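Local coordinates for putative enoyl-CoA hydratase/isomerase (Bordetella parapertussis, PDB 3ISA), which has no established substrate but probably acts as a hydratase or isomerase on an enoyl-CoA thioester, as many members of the crotonase family do, at residues W18-S23 against P52-A57; L100-A105 against A188-A193; G42-H47 against L91-G96; L7-E12 against A33-A38. All blocks are in the same frame, centred on the assembly; numbering follows the deposited sequence. Where two conformers were deposited one is given.

Interaction 1 (W18-S23 against P52-A57)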
loop_
_atom_site.group_PDB
_atom_site.type_symbol
_atom_site.label_atom_id
_atom_site.label_comp_id
_atom_site.label_asym_id
_atom_site.label_seq_id
_atom_site.Cartn_x
_atom_site.Cartn_y
_atom_site.Cartn_z
ATOM N N TRP D 18 -15.553 16.915 27.002
ATOM C CA TRP D 18 -14.696 18.045 27.339
ATOM C C TRP D 18 -14.878 19.089 26.257
ATOM O O TRP D 18 -14.903 18.762 25.061
ATOM C CB TRP D 18 -13.216 17.660 27.391
ATOM C CG TRP D 18 -12.794 16.879 28.596
ATOM C CD1 TRP D 18 -13.596 16.220 29.494
ATOM C CD2 TRP D 18 -11.445 16.652 29.016
ATOM N NE1 TRP D 18 -12.819 15.604 30.457
ATOM C CE2 TRP D 18 -11.496 15.853 30.185
ATOM C CE3 TRP D 18 -10.196 17.059 28.523
ATOM C CZ2 TRP D 18 -10.340 15.428 30.859
ATOM C CZ3 TRP D 18 -9.040 16.632 29.192
ATOM C CH2 TRP D 18 -9.122 15.833 30.356
ATOM N N THR D 19 -15.025 20.340 26.670
ATOM C CA THR D 19 -15.121 21.432 25.725
ATOM C C THR D 19 -13.838 22.265 25.778
ATOM O O THR D 19 -13.463 22.810 26.827
ATOM C CB THR D 19 -16.370 22.303 26.002
ATOM O OG1 THR D 19 -17.532 21.471 25.964
ATOM C CG2 THR D 19 -16.497 23.449 24.974
ATOM N N PHE D 20 -13.183 22.341 24.630
ATOM C CA PHE D 20 -11.968 23.112 24.435
ATOM C C PHE D 20 -12.327 24.446 23.788
ATOM O O PHE D 20 -12.621 24.509 22.591
ATOM C CB PHE D 20 -11.008 22.357 23.507
ATOM C CG PHE D 20 -10.512 21.046 24.064
ATOM C CD1 PHE D 20 -9.332 20.993 24.799
ATOM C CD2 PHE D 20 -11.210 19.869 23.831
ATOM C CE1 PHE D 20 -8.855 19.781 25.319
ATOM C CE2 PHE D 20 -10.747 18.640 24.346
ATOM C CZ PHE D 20 -9.555 18.599 25.089
ATOM N N THR D 21 -12.301 25.511 24.577
ATOM C CA THR D 21 -12.603 26.824 24.048
ATOM C C THR D 21 -11.302 27.587 23.811
ATOM O O THR D 21 -10.592 27.934 24.763
ATOM C CB THR D 21 -13.565 27.617 24.988
ATOM O OG1 THR D 21 -14.765 26.871 25.188
ATOM C CG2 THR D 21 -13.895 28.994 24.395
ATOM N N LEU D 22 -10.982 27.826 22.532
ATOM C CA LEU D 22 -9.860 28.679 22.172
ATOM C C LEU D 22 -10.194 30.068 22.684
ATOM O O LEU D 22 -11.272 30.588 22.398
ATOM C CB LEU D 22 -9.630 28.700 20.658
ATOM C CG LEU D 22 -8.929 27.454 20.078
ATOM C CD1 LEU D 22 -9.766 26.176 20.216
ATOM C CD2 LEU D 22 -8.580 27.688 18.613
ATOM N N SER D 23 -9.278 30.629 23.469
ATOM C CA SER D 23 -9.584 31.789 24.289
ATOM C C SER D 23 -8.542 32.890 24.130
ATOM O O SER D 23 -7.927 33.353 25.095
ATOM C CB SER D 23 -9.735 31.359 25.749
ATOM O OG SER D 23 -10.847 30.496 25.909
ATOM N N PRO D 52 -15.589 10.634 25.963
ATOM C CA PRO D 52 -16.387 10.241 24.783
ATOM C C PRO D 52 -16.448 11.297 23.681
ATOM O O PRO D 52 -16.315 10.963 22.483
ATOM C CB PRO D 52 -17.778 9.983 25.371
ATOM C CG PRO D 52 -17.528 9.683 26.839
ATOM C CD PRO D 52 -16.403 10.632 27.198
ATOM N N LEU D 53 -16.615 12.559 24.080
ATOM C CA LEU D 53 -16.776 13.653 23.127
ATOM C C LEU D 53 -15.828 14.818 23.430
ATOM O O LEU D 53 -15.771 15.316 24.571
ATOM C CB LEU D 53 -18.220 14.170 23.152
ATOM C CG LEU D 53 -18.494 15.425 22.314
ATOM C CD1 LEU D 53 -18.455 15.112 20.803
ATOM C CD2 LEU D 53 -19.842 16.050 22.689
ATOM N N LEU D 54 -15.086 15.247 22.417
ATOM C CA LEU D 54 -14.324 16.496 22.489
ATOM C C LEU D 54 -15.030 17.549 21.672
ATOM O O LEU D 54 -15.292 17.353 20.467
ATOM C CB LEU D 54 -12.902 16.315 21.932
ATOM C CG LEU D 54 -12.134 15.083 22.412
ATOM C CD1 LEU D 54 -10.695 15.068 21.863
ATOM C CD2 LEU D 54 -12.155 14.980 23.937
ATOM N N VAL D 55 -15.328 18.670 22.320
ATOM C CA VAL D 55 -15.949 19.814 21.649
ATOM C C VAL D 55 -14.924 20.948 21.474
ATOM O O VAL D 55 -14.195 21.303 22.416
ATOM C CB VAL D 55 -17.198 20.333 22.425
ATOM C CG1 VAL D 55 -17.812 21.554 21.726
ATOM C CG2 VAL D 55 -18.226 19.219 22.607
ATOM N N PHE D 56 -14.845 21.491 20.259
ATOM C CA PHE D 56 -13.979 22.631 19.967
ATOM C C PHE D 56 -14.766 23.884 19.571
ATOM O O PHE D 56 -15.579 23.859 18.646
ATOM C CB PHE D 56 -12.981 22.276 18.867
ATOM C CG PHE D 56 -12.024 21.184 19.262
ATOM C CD1 PHE D 56 -10.786 21.510 19.824
ATOM C CD2 PHE D 56 -12.360 19.837 19.084
ATOM C CE1 PHE D 56 -9.902 20.520 20.202
ATOM C CE2 PHE D 56 -11.464 18.816 19.463
ATOM C CZ PHE D 56 -10.233 19.172 20.020
ATOM N N ALA D 57 -14.486 24.986 20.263
ATOM C CA ALA D 57 -15.184 26.247 20.007
ATOM C C ALA D 57 -14.222 27.406 20.202
ATOM O O ALA D 57 -13.138 27.227 20.738
ATOM C CB ALA D 57 -16.395 26.382 20.925
#

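Interaction 2 (L100-A105 against A188-A193)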
loop_
_atom_site.group_PDB
_atom_site.type_symbol
_atom_site.label_atom_id
_atom_site.label_comp_id
_atom_site.label_asym_id
_atom_site.label_seq_id
_atom_site.Cartn_x
_atom_site.Cartn_y
_atom_site.Cartn_z
ATOM N N LEU D 100 -15.343 10.846 19.842
ATOM C CA LEU D 100 -16.078 11.620 18.835
ATOM C C LEU D 100 -15.615 13.079 18.989
ATOM O O LEU D 100 -15.321 13.531 20.104
ATOM C CB LEU D 100 -17.586 11.533 19.059
ATOM C CG LEU D 100 -18.488 12.322 18.093
ATOM C CD1 LEU D 100 -18.226 11.864 16.622
ATOM C CD2 LEU D 100 -19.945 12.163 18.462
ATOM N N THR D 101 -15.528 13.805 17.880
ATOM C CA THR D 101 -15.105 15.213 17.929
ATOM C C THR D 101 -16.133 16.091 17.230
ATOM O O THR D 101 -16.675 15.711 16.181
ATOM C CB THR D 101 -13.725 15.394 17.289
ATOM O OG1 THR D 101 -13.761 14.882 15.945
ATOM C CG2 THR D 101 -12.658 14.610 18.119
ATOM N N LEU D 102 -16.393 17.254 17.828
ATOM C CA LEU D 102 -17.378 18.206 17.343
ATOM C C LEU D 102 -16.765 19.604 17.314
ATOM O O LEU D 102 -16.211 20.080 18.312
ATOM C CB LEU D 102 -18.636 18.182 18.240
ATOM C CG LEU D 102 -19.688 19.312 18.124
ATOM C CD1 LEU D 102 -20.338 19.290 16.768
ATOM C CD2 LEU D 102 -20.765 19.183 19.190
ATOM N N ALA D 103 -16.889 20.282 16.184
ATOM C CA ALA D 103 -16.396 21.645 16.089
ATOM C C ALA D 103 -17.551 22.579 15.748
ATOM O O ALA D 103 -18.441 22.216 14.985
ATOM C CB ALA D 103 -15.302 21.751 15.066
ATOM N N LEU D 104 -17.508 23.777 16.314
ATOM C CA LEU D 104 -18.568 24.754 16.160
ATOM C C LEU D 104 -17.926 26.081 15.792
ATOM O O LEU D 104 -17.262 26.709 16.626
ATOM C CB LEU D 104 -19.358 24.879 17.468
ATOM C CG LEU D 104 -20.083 23.631 17.986
ATOM C CD1 LEU D 104 -20.429 23.803 19.470
ATOM C CD2 LEU D 104 -21.317 23.296 17.163
ATOM N N ALA D 105 -18.070 26.469 14.523
ATOM C CA ALA D 105 -17.373 27.641 13.988
ATOM C C ALA D 105 -18.325 28.804 13.786
ATOM O O ALA D 105 -19.505 28.607 13.489
ATOM C CB ALA D 105 -16.708 27.326 12.670
ATOM N N ALA D 188 -27.845 22.164 22.274
ATOM C CA ALA D 188 -28.585 20.972 21.850
ATOM C C ALA D 188 -27.755 20.040 20.946
ATOM O O ALA D 188 -27.850 18.802 21.055
ATOM C CB ALA D 188 -29.896 21.357 21.172
ATOM N N LEU D 189 -26.944 20.632 20.070
ATOM C CA LEU D 189 -26.039 19.856 19.208
ATOM C C LEU D 189 -24.988 19.117 20.032
ATOM O O LEU D 189 -24.638 17.972 19.728
ATOM C CB LEU D 189 -25.369 20.756 18.163
ATOM C CG LEU D 189 -26.250 21.331 17.050
ATOM C CD1 LEU D 189 -25.417 22.285 16.188
ATOM C CD2 LEU D 189 -26.884 20.235 16.204
ATOM N N ILE D 190 -24.507 19.769 21.086
ATOM C CA ILE D 190 -23.521 19.157 21.982
ATOM C C ILE D 190 -24.132 17.961 22.708
ATOM O O ILE D 190 -23.531 16.872 22.759
ATOM C CB ILE D 190 -22.928 20.186 22.975
ATOM C CG1 ILE D 190 -22.103 21.215 22.198
ATOM C CG2 ILE D 190 -22.060 19.475 24.048
ATOM C CD1 ILE D 190 -21.677 22.442 23.007
ATOM N N ASP D 191 -25.344 18.154 23.231
ATOM C CA ASP D 191 -26.075 17.072 23.885
ATOM C C ASP D 191 -26.294 15.889 22.939
ATOM O O ASP D 191 -26.110 14.736 23.344
ATOM C CB ASP D 191 -27.420 17.574 24.436
ATOM C CG ASP D 191 -27.270 18.469 25.677
ATOM O OD1 ASP D 191 -26.202 18.469 26.330
ATOM O OD2 ASP D 191 -28.246 19.179 26.007
ATOM N N ALA D 192 -26.661 16.171 21.684
ATOM C CA ALA D 192 -26.873 15.111 20.694
ATOM C C ALA D 192 -25.565 14.366 20.396
ATOM O O ALA D 192 -25.551 13.129 20.301
ATOM C CB ALA D 192 -27.475 15.678 19.405
ATOM N N ALA D 193 -24.488 15.134 20.237
ATOM C CA ALA D 193 -23.141 14.577 20.043
ATOM C C ALA D 193 -22.706 13.728 21.231
ATOM O O ALA D 193 -22.163 12.642 21.043
ATOM C CB ALA D 193 -22.131 15.682 19.751
#

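Interaction 3 (G42-H47 against L91-G96)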
loop_
_atom_site.group_PDB
_atom_site.type_symbol
_atom_site.label_atom_id
_atom_site.label_comp_id
_atom_site.label_asym_id
_atom_site.label_seq_id
_atom_site.Cartn_x
_atom_site.Cartn_y
_atom_site.Cartn_z
ATOM N N GLY D 42 -4.174 19.039 26.368
ATOM C CA GLY D 42 -5.585 18.779 26.654
ATOM C C GLY D 42 -6.139 17.572 25.908
ATOM O O GLY D 42 -6.823 16.730 26.501
ATOM N N VAL D 43 -5.855 17.501 24.605
ATOM C CA VAL D 43 -6.256 16.355 23.768
ATOM C C VAL D 43 -5.629 15.038 24.262
ATOM O O VAL D 43 -6.331 14.030 24.385
ATOM C CB VAL D 43 -5.988 16.626 22.250
ATOM C CG1 VAL D 43 -6.200 15.383 21.446
ATOM C CG2 VAL D 43 -6.944 17.749 21.744
ATOM N N ASP D 44 -4.332 15.061 24.571
ATOM C CA ASP D 44 -3.643 13.877 25.124
ATOM C C ASP D 44 -4.262 13.412 26.447
ATOM O O ASP D 44 -4.432 12.211 26.655
ATOM C CB ASP D 44 -2.145 14.132 25.319
ATOM C CG ASP D 44 -1.374 14.206 24.006
ATOM O OD1 ASP D 44 -1.954 13.972 22.923
ATOM O OD2 ASP D 44 -0.165 14.513 24.050
ATOM N N ALA D 45 -4.615 14.363 27.319
ATOM C CA ALA D 45 -5.236 14.053 28.606
ATOM C C ALA D 45 -6.618 13.432 28.400
ATOM O O ALA D 45 -6.954 12.450 29.050
ATOM C CB ALA D 45 -5.324 15.307 29.464
ATOM N N ALA D 46 -7.399 13.994 27.474
ATOM C CA ALA D 46 -8.710 13.439 27.128
ATOM C C ALA D 46 -8.630 12.004 26.570
ATOM O O ALA D 46 -9.510 11.184 26.863
ATOM C CB ALA D 46 -9.434 14.350 26.163
ATOM N N HIS D 47 -7.582 11.715 25.786
ATOM C CA HIS D 47 -7.403 10.378 25.263
ATOM C C HIS D 47 -7.029 9.390 26.384
ATOM O O HIS D 47 -7.539 8.269 26.411
ATOM C CB HIS D 47 -6.412 10.381 24.095
ATOM C CG HIS D 47 -6.899 11.143 22.894
ATOM N ND1 HIS D 47 -6.110 11.387 21.792
ATOM C CD2 HIS D 47 -8.095 11.724 22.631
ATOM C CE1 HIS D 47 -6.803 12.070 20.899
ATOM N NE2 HIS D 47 -8.006 12.298 21.391
ATOM N N LEU D 91 -3.289 18.385 14.756
ATOM C CA LEU D 91 -4.384 18.068 13.823
ATOM C C LEU D 91 -4.550 16.547 13.658
ATOM O O LEU D 91 -5.661 16.021 13.617
ATOM C CB LEU D 91 -4.139 18.764 12.473
ATOM C CG LEU D 91 -4.073 20.290 12.531
ATOM C CD1 LEU D 91 -3.686 20.867 11.175
ATOM C CD2 LEU D 91 -5.406 20.850 13.029
ATOM N N GLN D 92 -3.424 15.842 13.609
ATOM C CA GLN D 92 -3.463 14.399 13.470
ATOM C C GLN D 92 -4.029 13.716 14.724
ATOM O O GLN D 92 -4.766 12.730 14.618
ATOM C CB GLN D 92 -2.069 13.880 13.081
ATOM C CG GLN D 92 -1.700 14.302 11.640
ATOM C CD GLN D 92 -0.401 13.695 11.151
ATOM O OE1 GLN D 92 0.188 12.820 11.807
ATOM N NE2 GLN D 92 0.047 14.140 9.982
ATOM N N ARG D 93 -3.700 14.248 15.904
ATOM C CA ARG D 93 -4.240 13.743 17.163
ATOM C C ARG D 93 -5.756 13.930 17.221
ATOM O O ARG D 93 -6.475 13.019 17.610
ATOM C CB ARG D 93 -3.597 14.467 18.344
ATOM C CG ARG D 93 -2.296 13.851 18.803
ATOM C CD ARG D 93 -1.430 14.945 19.358
ATOM N NE ARG D 93 -0.649 14.557 20.529
ATOM C CZ ARG D 93 0.625 14.195 20.494
ATOM N NH1 ARG D 93 1.247 13.898 21.621
ATOM N NH2 ARG D 93 1.279 14.133 19.341
ATOM N N VAL D 94 -6.226 15.101 16.805
ATOM C CA VAL D 94 -7.674 15.382 16.761
ATOM C C VAL D 94 -8.365 14.500 15.695
ATOM O O VAL D 94 -9.377 13.829 15.995
ATOM C CB VAL D 94 -7.951 16.883 16.544
ATOM C CG1 VAL D 94 -9.478 17.159 16.455
ATOM C CG2 VAL D 94 -7.296 17.708 17.664
ATOM N N ALA D 95 -7.792 14.466 14.488
ATOM C CA ALA D 95 -8.353 13.671 13.368
ATOM C C ALA D 95 -8.490 12.184 13.674
ATOM O O ALA D 95 -9.510 11.568 13.332
ATOM C CB ALA D 95 -7.558 13.874 12.096
ATOM N N GLY D 96 -7.466 11.623 14.315
ATOM C CA GLY D 96 -7.423 10.197 14.663
ATOM C C GLY D 96 -7.920 9.884 16.074
ATOM O O GLY D 96 -7.634 8.816 16.610
#

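Interaction 4 (L7-E12 against A33-A38)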
loop_
_atom_site.group_PDB
_atom_site.type_symbol
_atom_site.label_atom_id
_atom_site.label_comp_id
_atom_site.label_asym_id
_atom_site.label_seq_id
_atom_site.Cartn_x
_atom_site.Cartn_y
_atom_site.Cartn_z
ATOM N N LEU D 7 -4.741 32.067 30.277
ATOM C CA LEU D 7 -5.456 30.865 29.949
ATOM C C LEU D 7 -5.875 30.996 28.479
ATOM O O LEU D 7 -7.023 31.342 28.206
ATOM C CB LEU D 7 -6.678 30.724 30.865
ATOM C CG LEU D 7 -7.510 29.435 30.823
ATOM C CD1 LEU D 7 -6.749 28.276 31.495
ATOM C CD2 LEU D 7 -8.873 29.663 31.459
ATOM N N PRO D 8 -4.941 30.741 27.532
ATOM C CA PRO D 8 -5.305 30.834 26.107
ATOM C C PRO D 8 -6.250 29.707 25.660
ATOM O O PRO D 8 -6.897 29.821 24.616
ATOM C CB PRO D 8 -3.953 30.726 25.386
ATOM C CG PRO D 8 -3.107 29.929 26.312
ATOM C CD PRO D 8 -3.521 30.376 27.704
ATOM N N LEU D 9 -6.308 28.638 26.454
ATOM C CA LEU D 9 -7.236 27.530 26.230
ATOM C C LEU D 9 -8.043 27.225 27.494
ATOM O O LEU D 9 -7.470 26.819 28.516
ATOM C CB LEU D 9 -6.467 26.264 25.812
ATOM C CG LEU D 9 -7.379 25.059 25.556
ATOM C CD1 LEU D 9 -8.254 25.307 24.337
ATOM C CD2 LEU D 9 -6.566 23.758 25.426
ATOM N N ALA D 10 -9.361 27.382 27.418
ATOM C CA ALA D 10 -10.223 27.003 28.539
ATOM C C ALA D 10 -10.715 25.600 28.287
ATOM O O ALA D 10 -11.117 25.274 27.162
ATOM C CB ALA D 10 -11.404 27.945 28.672
ATOM N N ILE D 11 -10.682 24.763 29.319
ATOM C CA ILE D 11 -11.210 23.403 29.200
ATOM C C ILE D 11 -12.317 23.157 30.241
ATOM O O ILE D 11 -12.083 23.263 31.443
ATOM C CB ILE D 11 -10.117 22.300 29.278
ATOM C CG1 ILE D 11 -8.934 22.597 28.331
ATOM C CG2 ILE D 11 -10.751 20.903 28.992
ATOM C CD1 ILE D 11 -7.669 21.710 28.587
ATOM N N GLU D 12 -13.520 22.874 29.757
ATOM C CA GLU D 12 -14.624 22.455 30.609
ATOM C C GLU D 12 -14.710 20.932 30.563
ATOM O O GLU D 12 -14.845 20.344 29.490
ATOM C CB GLU D 12 -15.943 23.074 30.136
ATOM C CG GLU D 12 -17.177 22.558 30.878
ATOM C CD GLU D 12 -18.498 22.817 30.135
ATOM O OE1 GLU D 12 -18.612 23.826 29.405
ATOM O OE2 GLU D 12 -19.431 22.003 30.292
ATOM N N ALA D 33 2.378 29.426 19.738
ATOM C CA ALA D 33 3.020 28.197 20.181
ATOM C C ALA D 33 2.372 27.712 21.486
ATOM O O ALA D 33 2.015 26.544 21.595
ATOM C CB ALA D 33 4.544 28.385 20.336
ATOM N N GLU D 34 2.144 28.639 22.427
ATOM C CA GLU D 34 1.519 28.330 23.715
ATOM C C GLU D 34 0.115 27.697 23.586
ATOM O O GLU D 34 -0.189 26.706 24.264
ATOM C CB GLU D 34 1.482 29.590 24.606
ATOM C CG GLU D 34 1.218 29.289 26.074
ATOM C CD GLU D 34 0.700 30.480 26.890
ATOM O OE1 GLU D 34 0.350 31.538 26.311
ATOM O OE2 GLU D 34 0.623 30.341 28.133
ATOM N N LEU D 35 -0.738 28.269 22.737
ATOM C CA LEU D 35 -2.067 27.698 22.520
ATOM C C LEU D 35 -2.020 26.287 21.907
ATOM O O LEU D 35 -2.733 25.389 22.377
ATOM C CB LEU D 35 -2.948 28.644 21.687
ATOM C CG LEU D 35 -4.379 28.173 21.368
ATOM C CD1 LEU D 35 -5.139 27.632 22.604
ATOM C CD2 LEU D 35 -5.129 29.354 20.763
ATOM N N VAL D 36 -1.172 26.085 20.892
ATOM C CA VAL D 36 -1.009 24.754 20.268
ATOM C C VAL D 36 -0.573 23.742 21.324
ATOM O O VAL D 36 -1.185 22.668 21.441
ATOM C CB VAL D 36 -0.048 24.805 19.059
ATOM C CG1 VAL D 36 0.280 23.379 18.478
ATOM C CG2 VAL D 36 -0.633 25.710 17.986
ATOM N N GLU D 37 0.434 24.091 22.129
ATOM C CA GLU D 37 0.893 23.166 23.179
ATOM C C GLU D 37 -0.184 22.835 24.230
ATOM O O GLU D 37 -0.278 21.700 24.684
ATOM C CB GLU D 37 2.183 23.644 23.849
ATOM C CG GLU D 37 3.420 23.651 22.947
ATOM C CD GLU D 37 3.688 22.334 22.208
ATOM O OE1 GLU D 37 3.686 21.252 22.833
ATOM O OE2 GLU D 37 3.935 22.404 20.984
ATOM N N ALA D 38 -0.987 23.831 24.596
ATOM C CA ALA D 38 -2.117 23.647 25.497
ATOM C C ALA D 38 -3.179 22.702 24.917
ATOM O O ALA D 38 -3.754 21.878 25.645
ATOM C CB ALA D 38 -2.743 25.000 25.816
#

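Interaction 1 (W18-S23 against P52-A57)
Val-55 O is the best-held polar atom of this contact, and two donors of the facing strand reach it. Phe-20 N gives a short hydrogen bond of 2.6 Å to Val-55 O. It is nearly straight, 168° at the hydrogen, and lies close to the C=O axis. Thr-19 CA adds a CA-H...O contact to Val-55 O at 3.4 Å. Val-55 also uses its amide: Val-55 N donates to Trp-18 O at 2.8 Å. Ala-57 repeats the pattern, its N donating to Phe-20 O and its O accepting from Leu-22 N. Alternate residues of 52-57 thus bond both ways, as parallel strands do. Trp-18 N bonds to Leu-53 O at the start of the pairing. The two strands belong to the beta-alpha-beta unit 17-22, 33-48, 53-58 and pair directly in the main sheet.

On one sheet face Phe-20 and Phe-56 lie side by side. Both residues hold CG anti to the carbonyl carbon, chi1 -64° in each. With closely matching second torsions on parallel strands, the ring planes come within 12°. The rings are slid apart, with centroids 5.1 Å from each other, so they barely overlap. Phe-20 CD2 sits over the rim of one Phe-56 face. Leu-54 CD2 meets the Phe-20 ring edge in plane, 3.9 Å from Phe-20 CE2. On the other face Thr-19 OG1 lies 3.7 Å from Val-55 CB, and Val-55 also touches Ile-190 of helix 186-197.

Backbone bonds therefore fix the register. The face bearing Phe-20, Leu-54 and Phe-56 is filled by apolar side chains under helix 33-48, with little ring overlap.

Interaction 2 (L100-A105 against A188-A193)
Two first torsions turn the leucines of strand 100-105 to the helix. Leu-100 and Leu-102 hold CG anti to the backbone N, with chi1 179° and 167°. Leu-104 differs, with CG anti to the carbonyl carbon, chi1 -61°. All three have CB directed toward helix segment 188-193. Leu-100 and Leu-102 reach it with CD2, Leu-104 with both methyls. On the helix, Ile-190 keeps CG1 anti to its carbonyl carbon, which brings CG1 and CD1 to the strand.

Leu-102 CD2 is the busiest methyl. It lies 3.8 Å from Ala-193 CB and 3.9 Å from Ile-190 CG1. The Leu-102 and Ile-190 side chains cross at about a right angle. Leu-104 crosses Ile-190 obliquely and meets it tip to tip, with CD1 4.0 Å from Ile-190 CD1. The other branch of Leu-104, CD2, approaches Leu-189 CD1 at 4.3 Å. Leu-100 CD2 lies 3.4 Å from Ala-193 O, a methyl packed against a helix carbonyl. Leu-102 CA and Ala-193 CA come to 7.3 Å, the nearest CA pair, consistent with the small side chain of Ala-193. The contact is wholly apolar in its side chains.

Strand and helix run nearly antiparallel here. Strand 53-58 pairs with 100-105 on one side, and strand 122-125 on the other. Both supply side chains to the same layer: Leu-53 touches Leu-100, Leu-102 and Ala-193, while Tyr-124 touches Leu-102 and Leu-189. Leu-157 of a second subunit packs on Leu-100. Helix 186-197 thus covers one face of the central strands, and Phe-117 of helix 112-119 meets Ala-103 and Ala-105, whose side chains point to the other.

Interaction 3 (G42-H47 against L91-G96)
Arg-93 bends its chain at chi2 (149°) and chi3 (142°) to bring its guanidinium beside Asp-44. CG of each residue is anti to its carbonyl carbon. The arginine then grips the carboxylate side-on, with NE and NH1. Arg-93 NE bonds to Asp-44 OD1 at 2.8 Å, and Arg-93 NH1 bonds to Asp-44 OD2 at 2.9 Å. Both oxygens use their syn lone pairs and lie near the guanidinium plane. The two planes are turned 32° apart, so the bidentate pair is not coplanar.

Helices 33-48 and 77-95 run side by side over the sheet in roughly the same direction. Next to the salt bridge, Val-43 CG2 touches Val-94 CG2 at 4.1 Å, the two valines crossing at about a right angle. Phe-56 of the sheet packs on both. His-47 has CG anti to its carbonyl carbon, and its CE1 edge meets Arg-93 O in plane at 3.4 Å. Val-43 O lies above one face of the same ring, near its rim. His-47 NE2 makes a weak hydrogen bond to Ser-97 OG.

Two bonds fix the rotation of both charged groups. The bidentate pair should favour a charged carboxylate, and it joins the helices outside their apolar valine contact.

Interaction 4 (L7-E12 against A33-A38)
The N-terminal hairpin, strands 9-13 and 17-22, forms one edge of the main sheet, and here its first strand meets the start of helix 33-48. That helix is the crossover of the beta-alpha-beta unit that runs from strand 17-22 to strand 53-58. Pro-8, just before the strand, and Leu-9, its first residue, make the contact.

Leu-35 carries it on the helix. CG is anti to the backbone N in both Leu-35 and Leu-9 (chi1 180°). With their second torsions this leaves Leu-35 CD1 on the hairpin and Leu-9 CD2 beside the helix backbone. Leu-35 CD1 lies 3.7 Å from Leu-9 CB and 3.5 Å from Pro-8 O. One methyl thus covers both a side chain and a carbonyl. One turn on, Ala-38 CB meets Leu-9 CB at 3.9 Å. Leu-9 CD2 comes to 3.4 Å from Ala-38 O. Phe-20 of the neighbouring strand packs on Leu-9 as well.

At the outer end Glu-34 crosses the proline at about a right angle. Its chain is extended, with CG anti to the backbone N. Glu-34 OE1 comes to 3.8 Å from Pro-8 CG, and OE2 lies beside Pro-8 CD and CG. Glu-34 also touches Ser-6. The helix start is tied by a bond from Leu-35 N to Ser-32 OG.

The approaches between the two segments are carbon against carbon or carbon against oxygen. Contact therefore depends on shape and burial, with Leu-9 and Leu-35 buried, while the charged Glu-34 stays exposed and offers Pro-8 a van der Waals neighbour.

In the fold
Interaction 1 touches the other three contacts. Its strand 53-58 pairs with strand 100-105 of interaction 2, where Phe-56 N approaches Leu-102 O at 2.8 Å, a probable hydrogen bond. Strand 17-22 pairs with the edge strand of interaction 4 on its other side. Helix 33-48 serves interactions 3 and 4, whose centres are about 13 Å apart. It covers the Trp-18 and Phe-20 face, with Phe-20 CE1 3.6 Å from Gly-42 C. Interactions 2 and 4 are most separated, with centres about 20 Å apart. Helices flank both sheet faces. In crotonase relatives two backbone N-H groups form the oxyanion hole, one after the strand matching 53-58, one starting the helix matching 112-119, as probably here.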